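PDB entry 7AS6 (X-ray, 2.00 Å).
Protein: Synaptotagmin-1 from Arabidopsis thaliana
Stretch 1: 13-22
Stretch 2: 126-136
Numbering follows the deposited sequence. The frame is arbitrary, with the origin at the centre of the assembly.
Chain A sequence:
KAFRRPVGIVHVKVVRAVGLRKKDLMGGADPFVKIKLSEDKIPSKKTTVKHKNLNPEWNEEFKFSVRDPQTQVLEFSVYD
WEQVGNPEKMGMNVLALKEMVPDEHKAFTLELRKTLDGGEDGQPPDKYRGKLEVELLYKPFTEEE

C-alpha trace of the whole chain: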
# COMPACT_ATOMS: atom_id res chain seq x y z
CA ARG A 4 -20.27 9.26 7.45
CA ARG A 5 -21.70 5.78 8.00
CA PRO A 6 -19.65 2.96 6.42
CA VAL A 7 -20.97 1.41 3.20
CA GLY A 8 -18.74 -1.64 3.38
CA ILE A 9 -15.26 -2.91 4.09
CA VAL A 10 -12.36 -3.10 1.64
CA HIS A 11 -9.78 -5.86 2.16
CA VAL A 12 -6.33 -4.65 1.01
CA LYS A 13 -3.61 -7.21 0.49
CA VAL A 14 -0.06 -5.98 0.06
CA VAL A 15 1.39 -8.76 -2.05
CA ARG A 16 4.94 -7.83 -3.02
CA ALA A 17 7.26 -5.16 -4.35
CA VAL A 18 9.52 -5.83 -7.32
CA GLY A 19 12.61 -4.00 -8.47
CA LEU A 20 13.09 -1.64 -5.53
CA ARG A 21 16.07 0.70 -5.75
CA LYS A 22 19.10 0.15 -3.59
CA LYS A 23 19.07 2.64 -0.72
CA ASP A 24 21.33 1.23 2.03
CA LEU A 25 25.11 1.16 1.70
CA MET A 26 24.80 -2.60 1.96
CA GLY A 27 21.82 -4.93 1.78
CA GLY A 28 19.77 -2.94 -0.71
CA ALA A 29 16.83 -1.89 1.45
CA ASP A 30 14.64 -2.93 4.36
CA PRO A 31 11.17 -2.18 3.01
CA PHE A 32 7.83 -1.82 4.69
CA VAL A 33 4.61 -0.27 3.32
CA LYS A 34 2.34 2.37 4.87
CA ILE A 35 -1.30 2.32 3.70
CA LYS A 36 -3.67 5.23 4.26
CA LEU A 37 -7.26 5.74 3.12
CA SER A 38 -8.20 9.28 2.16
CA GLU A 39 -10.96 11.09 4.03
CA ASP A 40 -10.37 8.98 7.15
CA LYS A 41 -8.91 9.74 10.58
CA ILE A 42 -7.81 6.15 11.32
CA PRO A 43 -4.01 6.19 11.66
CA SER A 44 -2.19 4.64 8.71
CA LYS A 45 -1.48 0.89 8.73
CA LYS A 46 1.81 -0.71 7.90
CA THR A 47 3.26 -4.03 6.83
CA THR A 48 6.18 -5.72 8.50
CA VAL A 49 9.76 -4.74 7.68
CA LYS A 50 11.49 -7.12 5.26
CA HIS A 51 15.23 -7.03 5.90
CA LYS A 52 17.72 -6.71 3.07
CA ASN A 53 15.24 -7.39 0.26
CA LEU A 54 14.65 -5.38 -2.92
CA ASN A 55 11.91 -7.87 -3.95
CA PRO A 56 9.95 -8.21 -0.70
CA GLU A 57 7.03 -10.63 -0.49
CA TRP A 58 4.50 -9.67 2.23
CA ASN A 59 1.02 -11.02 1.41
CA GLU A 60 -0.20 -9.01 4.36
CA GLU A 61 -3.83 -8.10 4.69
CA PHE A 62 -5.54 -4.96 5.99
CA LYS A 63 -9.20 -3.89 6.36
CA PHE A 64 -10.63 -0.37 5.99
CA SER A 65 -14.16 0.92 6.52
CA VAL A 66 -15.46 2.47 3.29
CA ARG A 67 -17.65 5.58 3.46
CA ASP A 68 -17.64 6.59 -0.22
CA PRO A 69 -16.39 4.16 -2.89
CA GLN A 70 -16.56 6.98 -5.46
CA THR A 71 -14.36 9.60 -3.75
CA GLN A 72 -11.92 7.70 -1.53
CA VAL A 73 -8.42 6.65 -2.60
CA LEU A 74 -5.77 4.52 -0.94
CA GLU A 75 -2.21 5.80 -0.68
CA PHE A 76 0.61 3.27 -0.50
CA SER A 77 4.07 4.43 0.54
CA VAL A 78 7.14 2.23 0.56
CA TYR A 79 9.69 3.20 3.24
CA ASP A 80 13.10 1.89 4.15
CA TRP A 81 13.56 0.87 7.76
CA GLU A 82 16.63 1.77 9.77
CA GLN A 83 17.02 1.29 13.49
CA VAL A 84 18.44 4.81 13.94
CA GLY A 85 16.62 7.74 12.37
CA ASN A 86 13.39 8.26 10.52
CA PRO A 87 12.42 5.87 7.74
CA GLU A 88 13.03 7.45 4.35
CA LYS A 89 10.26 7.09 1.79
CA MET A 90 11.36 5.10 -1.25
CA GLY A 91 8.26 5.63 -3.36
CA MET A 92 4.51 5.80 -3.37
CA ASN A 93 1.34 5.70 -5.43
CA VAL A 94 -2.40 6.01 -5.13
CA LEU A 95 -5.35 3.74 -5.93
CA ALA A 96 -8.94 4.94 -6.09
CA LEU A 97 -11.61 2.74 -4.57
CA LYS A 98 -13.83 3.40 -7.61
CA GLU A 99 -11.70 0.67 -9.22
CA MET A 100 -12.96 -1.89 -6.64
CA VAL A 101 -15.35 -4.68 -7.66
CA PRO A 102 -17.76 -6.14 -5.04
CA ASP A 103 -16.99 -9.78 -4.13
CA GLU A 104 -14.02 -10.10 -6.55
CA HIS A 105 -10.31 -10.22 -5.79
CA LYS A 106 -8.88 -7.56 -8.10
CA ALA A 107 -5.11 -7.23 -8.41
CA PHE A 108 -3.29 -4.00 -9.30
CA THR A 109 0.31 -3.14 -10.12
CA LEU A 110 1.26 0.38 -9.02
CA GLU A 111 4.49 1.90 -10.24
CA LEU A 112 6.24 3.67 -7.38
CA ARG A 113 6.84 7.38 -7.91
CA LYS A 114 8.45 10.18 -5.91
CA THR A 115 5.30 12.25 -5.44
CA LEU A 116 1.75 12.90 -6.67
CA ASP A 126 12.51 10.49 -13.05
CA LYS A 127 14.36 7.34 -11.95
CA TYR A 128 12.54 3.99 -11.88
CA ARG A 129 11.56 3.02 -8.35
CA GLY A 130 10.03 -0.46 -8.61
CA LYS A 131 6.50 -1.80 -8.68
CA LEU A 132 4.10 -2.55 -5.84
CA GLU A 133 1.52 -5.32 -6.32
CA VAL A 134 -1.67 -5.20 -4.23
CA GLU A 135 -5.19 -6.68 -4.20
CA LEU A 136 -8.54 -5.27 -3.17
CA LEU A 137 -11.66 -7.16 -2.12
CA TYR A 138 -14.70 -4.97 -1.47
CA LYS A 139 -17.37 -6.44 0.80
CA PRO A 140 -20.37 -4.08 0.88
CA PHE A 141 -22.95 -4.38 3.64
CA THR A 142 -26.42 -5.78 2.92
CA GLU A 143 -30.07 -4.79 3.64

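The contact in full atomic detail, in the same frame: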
# COMPACT_ATOMS: atom_id res chain seq x y z
N LYS A 13 -4.73 -6.31 0.31
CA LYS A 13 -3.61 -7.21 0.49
C LYS A 13 -2.41 -6.54 -0.15
O LYS A 13 -2.48 -6.13 -1.32
CB LYS A 13 -3.88 -8.58 -0.14
CG LYS A 13 -2.84 -9.64 0.26
CD LYS A 13 -3.09 -10.95 -0.47
CE LYS A 13 -2.87 -12.15 0.45
NZ LYS A 13 -3.38 -13.39 -0.21
N VAL A 14 -1.34 -6.38 0.62
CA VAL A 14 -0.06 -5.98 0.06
C VAL A 14 0.68 -7.26 -0.29
O VAL A 14 1.11 -8.02 0.59
CB VAL A 14 0.75 -5.11 1.03
CG1 VAL A 14 2.10 -4.75 0.40
CG2 VAL A 14 -0.03 -3.85 1.37
N VAL A 15 0.87 -7.49 -1.58
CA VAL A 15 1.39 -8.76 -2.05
C VAL A 15 2.91 -8.73 -2.05
O VAL A 15 3.54 -9.46 -1.27
CB VAL A 15 0.86 -9.09 -3.46
CG1 VAL A 15 1.44 -10.41 -3.94
CG2 VAL A 15 -0.67 -9.15 -3.44
N ARG A 16 3.49 -7.90 -2.91
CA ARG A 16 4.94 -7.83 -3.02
C ARG A 16 5.34 -6.50 -3.66
O ARG A 16 4.51 -5.78 -4.22
CB ARG A 16 5.48 -9.01 -3.84
CG ARG A 16 5.08 -8.99 -5.32
CD ARG A 16 5.41 -10.32 -6.03
NE ARG A 16 4.23 -10.83 -6.72
CZ ARG A 16 3.53 -11.90 -6.34
NH1 ARG A 16 3.89 -12.61 -5.28
NH2 ARG A 16 2.46 -12.28 -7.03
N ALA A 17 6.63 -6.18 -3.54
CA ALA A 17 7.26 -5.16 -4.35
C ALA A 17 8.34 -5.83 -5.19
O ALA A 17 8.92 -6.84 -4.79
CB ALA A 17 7.87 -4.04 -3.50
N VAL A 18 8.58 -5.27 -6.37
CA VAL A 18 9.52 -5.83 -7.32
C VAL A 18 10.40 -4.71 -7.83
O VAL A 18 9.90 -3.64 -8.20
CB VAL A 18 8.80 -6.53 -8.49
CG1 VAL A 18 9.80 -6.98 -9.54
CG2 VAL A 18 8.01 -7.71 -7.98
N GLY A 19 11.70 -4.94 -7.85
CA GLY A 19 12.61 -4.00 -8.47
C GLY A 19 12.87 -2.74 -7.68
O GLY A 19 13.13 -1.69 -8.28
N LEU A 20 12.80 -2.81 -6.35
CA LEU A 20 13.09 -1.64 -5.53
C LEU A 20 14.53 -1.18 -5.73
O LEU A 20 15.42 -1.99 -6.01
CB LEU A 20 12.85 -1.95 -4.05
CG LEU A 20 11.42 -2.30 -3.66
CD1 LEU A 20 11.34 -2.47 -2.15
CD2 LEU A 20 10.46 -1.21 -4.13
N ARG A 21 14.74 0.13 -5.61
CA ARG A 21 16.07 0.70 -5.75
C ARG A 21 16.91 0.38 -4.52
O ARG A 21 16.41 0.32 -3.40
CB ARG A 21 16.00 2.22 -5.89
CG ARG A 21 15.18 2.69 -7.05
CD ARG A 21 15.47 4.14 -7.35
NE ARG A 21 16.90 4.37 -7.57
CZ ARG A 21 17.55 4.07 -8.69
NH1 ARG A 21 18.85 4.32 -8.78
NH2 ARG A 21 16.90 3.50 -9.70
N LYS A 22 18.21 0.22 -4.73
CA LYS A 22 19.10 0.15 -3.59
C LYS A 22 19.12 1.50 -2.88
O LYS A 22 19.16 2.55 -3.52
CB LYS A 22 20.51 -0.24 -4.02
CG LYS A 22 20.58 -1.56 -4.73
CD LYS A 22 21.99 -2.09 -4.74
CE LYS A 22 22.19 -2.96 -5.95
NZ LYS A 22 22.03 -2.14 -7.18
N ASP A 126 12.35 11.01 -14.40
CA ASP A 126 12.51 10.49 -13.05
C ASP A 126 13.03 9.05 -13.07
O ASP A 126 12.74 8.29 -14.00
CB ASP A 126 11.18 10.57 -12.28
CG ASP A 126 11.30 10.06 -10.85
OD1 ASP A 126 10.45 9.24 -10.43
OD2 ASP A 126 12.24 10.48 -10.14
N LYS A 127 13.80 8.68 -12.05
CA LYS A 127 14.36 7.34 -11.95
C LYS A 127 13.27 6.31 -11.65
O LYS A 127 12.27 6.60 -10.99
CB LYS A 127 15.45 7.31 -10.88
CG LYS A 127 14.95 7.66 -9.47
CD LYS A 127 16.08 7.91 -8.46
CE LYS A 127 15.52 7.90 -7.02
NZ LYS A 127 16.43 8.46 -5.97
N TYR A 128 13.48 5.08 -12.14
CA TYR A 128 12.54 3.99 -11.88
C TYR A 128 12.68 3.52 -10.44
O TYR A 128 13.80 3.36 -9.93
CB TYR A 128 12.80 2.83 -12.84
CG TYR A 128 11.96 1.61 -12.59
CD1 TYR A 128 10.60 1.61 -12.87
CD2 TYR A 128 12.52 0.44 -12.08
CE1 TYR A 128 9.82 0.49 -12.65
CE2 TYR A 128 11.75 -0.69 -11.86
CZ TYR A 128 10.39 -0.66 -12.15
OH TYR A 128 9.60 -1.78 -11.94
N ARG A 129 11.55 3.27 -9.78
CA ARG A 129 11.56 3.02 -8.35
C ARG A 129 10.98 1.66 -7.95
O ARG A 129 10.88 1.37 -6.76
CB ARG A 129 10.83 4.15 -7.63
CG ARG A 129 11.58 5.48 -7.69
CD ARG A 129 10.87 6.57 -6.89
NE ARG A 129 11.41 7.91 -7.16
CZ ARG A 129 12.24 8.56 -6.35
NH1 ARG A 129 12.65 8.02 -5.21
NH2 ARG A 129 12.67 9.77 -6.69
N GLY A 130 10.63 0.82 -8.91
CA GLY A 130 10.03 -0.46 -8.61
C GLY A 130 8.52 -0.43 -8.76
O GLY A 130 7.88 0.59 -9.02
N LYS A 131 7.93 -1.61 -8.57
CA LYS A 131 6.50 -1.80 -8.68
C LYS A 131 5.99 -2.36 -7.37
O LYS A 131 6.67 -3.15 -6.72
CB LYS A 131 6.14 -2.76 -9.83
CG LYS A 131 6.37 -2.17 -11.21
CD LYS A 131 6.07 -3.17 -12.31
CE LYS A 131 5.93 -2.47 -13.66
NZ LYS A 131 7.13 -1.65 -13.99
N LEU A 132 4.80 -1.94 -6.96
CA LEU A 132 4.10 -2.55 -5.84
C LEU A 132 2.88 -3.28 -6.37
O LEU A 132 2.14 -2.73 -7.19
CB LEU A 132 3.66 -1.50 -4.82
CG LEU A 132 3.06 -2.05 -3.53
CD1 LEU A 132 4.10 -2.82 -2.74
CD2 LEU A 132 2.45 -0.94 -2.68
N GLU A 133 2.68 -4.52 -5.92
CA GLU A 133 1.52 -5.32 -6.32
C GLU A 133 0.59 -5.52 -5.13
O GLU A 133 1.04 -5.95 -4.05
CB GLU A 133 1.95 -6.68 -6.89
CG GLU A 133 2.89 -6.50 -8.08
CD GLU A 133 3.13 -7.78 -8.87
OE1 GLU A 133 2.64 -8.85 -8.44
OE2 GLU A 133 3.80 -7.70 -9.93
N VAL A 134 -0.68 -5.17 -5.30
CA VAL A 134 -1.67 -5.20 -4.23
C VAL A 134 -2.96 -5.83 -4.77
O VAL A 134 -3.14 -5.99 -5.98
CB VAL A 134 -1.97 -3.80 -3.66
CG1 VAL A 134 -0.68 -3.05 -3.33
CG2 VAL A 134 -2.79 -3.00 -4.64
N GLU A 135 -3.86 -6.17 -3.86
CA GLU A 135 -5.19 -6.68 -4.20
C GLU A 135 -6.23 -5.99 -3.34
O GLU A 135 -5.97 -5.63 -2.19
CB GLU A 135 -5.36 -8.17 -3.95
CG GLU A 135 -4.61 -9.10 -4.86
CD GLU A 135 -4.88 -10.54 -4.47
OE1 GLU A 135 -5.93 -10.78 -3.82
OE2 GLU A 135 -4.03 -11.41 -4.78
N LEU A 136 -7.42 -5.82 -3.90
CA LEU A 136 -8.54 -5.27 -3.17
C LEU A 136 -9.70 -6.23 -3.26
O LEU A 136 -9.96 -6.80 -4.33
CB LEU A 136 -8.95 -3.90 -3.71
CG LEU A 136 -7.90 -2.80 -3.84
CD1 LEU A 136 -8.58 -1.53 -4.30
CD2 LEU A 136 -7.17 -2.57 -2.53
O HOH W 1 -2.59 -13.28 -3.48
O HOH W 2 12.76 1.67 -4.97

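Strands 13-18 and 131-136 lie side by side as antiparallel neighbours: their N-to-C directions differ by 156°, their axes approach to 4.7 Å, and the two stretches together bury 812 Å². Walking along stretch 2 therefore means moving backwards along stretch 1.

Asp126 makes no contact with stretch 1. Lys127 is the first residue to reach it: its CD lies 3.7 Å from Arg21 NE, over one face of the guanidinium. This is aliphatic packing on a flat cation; the separation of 4.4 Å between Lys127 NZ and Arg21 NE brings like charges together and offers no bond. The same guanidinium is held at its edge, where Arg21 NH2 donates to Tyr128 O (3.1 Å, 162° at the hydrogen). Water 2 adds a second link, accepting from Arg21 N (2.6 Å) and donating to Arg129 O (2.6 Å), while Leu20 CD2 packs 3.7 Å from Arg129 O.

At Gly130 the backbone comes very close, with its CA 3.2 Å from Val18 O and 3.4 Å from Gly19 O. An ideal CB here would clash with Val18 O at 3.0 Å, and the phi/psi of 99/176 would also jam it against the preceding carbonyl; both arguments call for glycine.

Lys131 opens the strand with a reciprocal pair: Lys131 N to Val18 O and Val18 N to Lys131 O, each 2.9 Å. Lys131 O also receives a CA-H...O contact from Ala17 CA (3.2 Å). Leu132, in the non-hydrogen-bonded pair with Ala17, turns its side chain to the face shared by Val14, Ala17 and Val134. There Leu132 CD1 meets Ala17 CB at 4.0 Å and Val14 CG1 at 4.2 Å, an apolar cluster.

Glu133 sits at a beta bulge, where the register shifts by one between Val14 and Arg16. Glu133 O accepts from two successive amides, Val15 N (2.9 Å, 147°) and, weakly, Arg16 N (3.3 Å, 156°), while Glu133 N donates to Arg16 O (2.8 Å, 174°). The phi/psi of Val15, -87/-67, departs from extended values. On the other face, Arg16 NE donates to Glu133 OE1 (3.1 Å) in a salt bridge, the carboxylate oxygen lying near the guanidinium plane.

Past the bulge, Val134 CA makes a CA-H...O contact with Lys13 O (3.2 Å). Glu135 then makes a further reciprocal pair, Lys13 N to Glu135 O and Glu135 N to Lys13 O, both 2.9 Å. Water 1 joins their side chains, donating to Glu135 OE2 (2.7 Å) and accepting weakly from Lys13 NZ (3.4 Å).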